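Local atomic coordinates of pectate lyase (Paenibacillus sp. 0602, PDB entry 5GT5), a protein that cleaves polygalacturonate by beta-elimination, and probably also partly methylated pectins, likely acting within the chain and with the help of calcium. Residues A285-N289 and Y409-D414. The protein carries 1 engineered substitution. Numbering follows the deposited sequence.
Sequences AHAYN and YSYQLD
His286 and Tyr409 meet through their polar rims: ND1 of His286 lies 2.6 Å from OH of Tyr409, close to the plane of both rings, and the bond is bent to 152°. A chi1 of 177° turns the imidazole away from the backbone N of His286 and carries it from strand 284-288 out to the loop. The Tyr409 hydroxyl also hydrogen-bonds Thr264, while NE2 of His286 and OH of Tyr411 both hydrogen-bond the carboxylate of Glu337, so both imidazole nitrogens have partners.

Aromatic packing continues from the same ring. The CE1 edge of His286 points at the face of Tyr411, 3.4 Å from its CZ and nearer the ring's margin than its middle; planes inclined at 62° identify an edge-to-face pair. Tyr411 passes Tyr288 running the opposite way, its CD2 standing 3.9 Å above the plane of the Tyr288 ring, over the centre. Beyond it, CD2 of Leu413 packs 3.6 Å from CB of Tyr288, whose hydroxyl hydrogen-bonds Thr10.

At the far end, the Asn289 amide reads the backbone of Asp414 twice. N of Asp414 donates to OD1 of Asn289 at 2.8 Å, in the carbonyl plane and on a lone pair; ND2 of Asn289 returns a bond to O of Asp414 at 2.9 Å, approaching from above that carbonyl's plane. ND2 also hydrogen-bonds O of Lys338. A leucine at Asn289 would probably leave N and O of Asp414 without these mates and the loop less firmly held there, although OD2 of Asp414 would keep its hydrogen bond to His267.

Away from the probable catalytic arginine and calcium-binding aspartates, an aromatic cluster and a side-chain amide fasten the irregular C-terminal segment across strand 284-288, which pairs in parallel with strands 262-271 and 333-337, as expected of the right-handed parallel beta-helix of polysaccharide lyase family 1.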
loop_
_atom_site.group_PDB
_atom_site.type_symbol
_atom_site.label_atom_id
_atom_site.label_comp_id
_atom_site.label_asym_id
_atom_site.label_seq_id
_atom_site.Cartn_x
_atom_site.Cartn_y
_atom_site.Cartn_z
ATOM N N ALA A 285 -5.725 0.832 -15.542
ATOM C CA ALA A 285 -4.695 -0.002 -16.144
ATOM C C ALA A 285 -3.929 0.773 -17.192
ATOM O O ALA A 285 -4.553 1.427 -18.034
ATOM C CB ALA A 285 -5.298 -1.232 -16.782
ATOM N N HIS A 286 -2.603 0.670 -17.161
ATOM C CA HIS A 286 -1.724 1.347 -18.109
ATOM C C HIS A 286 -0.809 0.317 -18.746
ATOM O O HIS A 286 -0.040 -0.358 -18.036
ATOM C CB HIS A 286 -0.923 2.426 -17.354
ATOM C CG HIS A 286 0.081 3.158 -18.201
ATOM N ND1 HIS A 286 1.305 3.555 -17.707
ATOM C CD2 HIS A 286 0.012 3.618 -19.470
ATOM C CE1 HIS A 286 1.975 4.184 -18.659
ATOM N NE2 HIS A 286 1.227 4.227 -19.740
ATOM N N ALA A 287 -0.896 0.188 -20.069
ATOM C CA ALA A 287 0.024 -0.644 -20.834
ATOM C C ALA A 287 0.844 0.259 -21.747
ATOM O O ALA A 287 0.305 1.081 -22.491
ATOM C CB ALA A 287 -0.721 -1.674 -21.636
ATOM N N TYR A 288 2.157 0.127 -21.661
ATOM C CA TYR A 288 3.033 0.830 -22.591
ATOM C C TYR A 288 4.105 -0.086 -23.129
ATOM O O TYR A 288 4.585 -0.986 -22.441
ATOM C CB TYR A 288 3.627 2.106 -21.977
ATOM C CG TYR A 288 4.665 1.965 -20.855
ATOM C CD1 TYR A 288 4.269 1.888 -19.514
ATOM C CD2 TYR A 288 6.049 1.973 -21.135
ATOM C CE1 TYR A 288 5.208 1.848 -18.494
ATOM C CE2 TYR A 288 7.003 1.911 -20.106
ATOM C CZ TYR A 288 6.566 1.822 -18.800
ATOM O OH TYR A 288 7.483 1.767 -17.777
ATOM N N ASN A 289 4.483 0.118 -24.392
ATOM C CA ASN A 289 5.530 -0.696 -25.011
ATOM C C ASN A 289 5.253 -2.180 -24.834
ATOM O O ASN A 289 6.146 -2.944 -24.460
ATOM C CB ASN A 289 6.918 -0.369 -24.434
ATOM C CG ASN A 289 7.445 1.025 -24.827
ATOM O OD1 ASN A 289 8.283 1.570 -24.106
ATOM N ND2 ASN A 289 6.998 1.576 -25.957
ATOM N N TYR A 409 3.182 8.152 -11.537
ATOM C CA TYR A 409 4.560 7.716 -11.686
ATOM C C TYR A 409 5.126 8.209 -12.998
ATOM O O TYR A 409 4.380 8.511 -13.931
ATOM C CB TYR A 409 4.640 6.196 -11.607
ATOM C CG TYR A 409 3.761 5.422 -12.575
ATOM C CD1 TYR A 409 4.143 5.233 -13.920
ATOM C CD2 TYR A 409 2.573 4.849 -12.135
ATOM C CE1 TYR A 409 3.340 4.499 -14.808
ATOM C CE2 TYR A 409 1.784 4.101 -12.986
ATOM C CZ TYR A 409 2.168 3.926 -14.311
ATOM O OH TYR A 409 1.377 3.170 -15.139
ATOM N N SER A 410 6.447 8.323 -13.064
ATOM C CA SER A 410 7.043 8.702 -14.328
ATOM C C SER A 410 7.590 7.469 -15.015
ATOM O O SER A 410 7.839 6.446 -14.376
ATOM C CB SER A 410 8.141 9.742 -14.110
ATOM O OG SER A 410 9.170 9.204 -13.303
ATOM N N TYR A 411 7.822 7.586 -16.313
ATOM C CA TYR A 411 8.225 6.452 -17.116
ATOM C C TYR A 411 8.705 6.961 -18.458
ATOM O O TYR A 411 8.271 8.014 -18.939
ATOM C CB TYR A 411 7.065 5.452 -17.312
ATOM C CG TYR A 411 5.842 6.026 -17.981
ATOM C CD1 TYR A 411 4.890 6.763 -17.269
ATOM C CD2 TYR A 411 5.617 5.821 -19.346
ATOM C CE1 TYR A 411 3.777 7.295 -17.889
ATOM C CE2 TYR A 411 4.509 6.345 -19.969
ATOM C CZ TYR A 411 3.589 7.069 -19.247
ATOM O OH TYR A 411 2.482 7.598 -19.861
ATOM N N GLN A 412 9.599 6.183 -19.045
ATOM C CA GLN A 412 10.183 6.436 -20.350
ATOM C C GLN A 412 9.495 5.547 -21.371
ATOM O O GLN A 412 9.258 4.362 -21.114
ATOM C CB GLN A 412 11.675 6.106 -20.298
ATOM C CG GLN A 412 12.402 6.216 -21.627
ATOM C CD GLN A 412 12.857 7.618 -21.956
ATOM O OE1 GLN A 412 12.787 8.521 -21.117
ATOM N NE2 GLN A 412 13.303 7.817 -23.197
ATOM N N LEU A 413 9.184 6.114 -22.527
ATOM C CA LEU A 413 8.552 5.373 -23.616
ATOM C C LEU A 413 9.529 5.104 -24.742
ATOM O O LEU A 413 10.213 6.026 -25.205
ATOM C CB LEU A 413 7.405 6.196 -24.171
ATOM C CG LEU A 413 6.172 6.319 -23.284
ATOM C CD1 LEU A 413 5.179 7.364 -23.803
ATOM C CD2 LEU A 413 5.533 4.948 -23.209
ATOM N N ASP A 414 9.607 3.848 -25.178
ATOM C CA ASP A 414 10.339 3.510 -26.390
ATOM C C ASP A 414 9.465 3.675 -27.601
ATOM O O ASP A 414 8.239 3.695 -27.485
ATOM C CB ASP A 414 10.836 2.071 -26.355
ATOM C CG ASP A 414 11.721 1.800 -25.179
ATOM O OD1 ASP A 414 12.292 2.771 -24.627
ATOM O OD2 ASP A 414 11.849 0.613 -24.800
#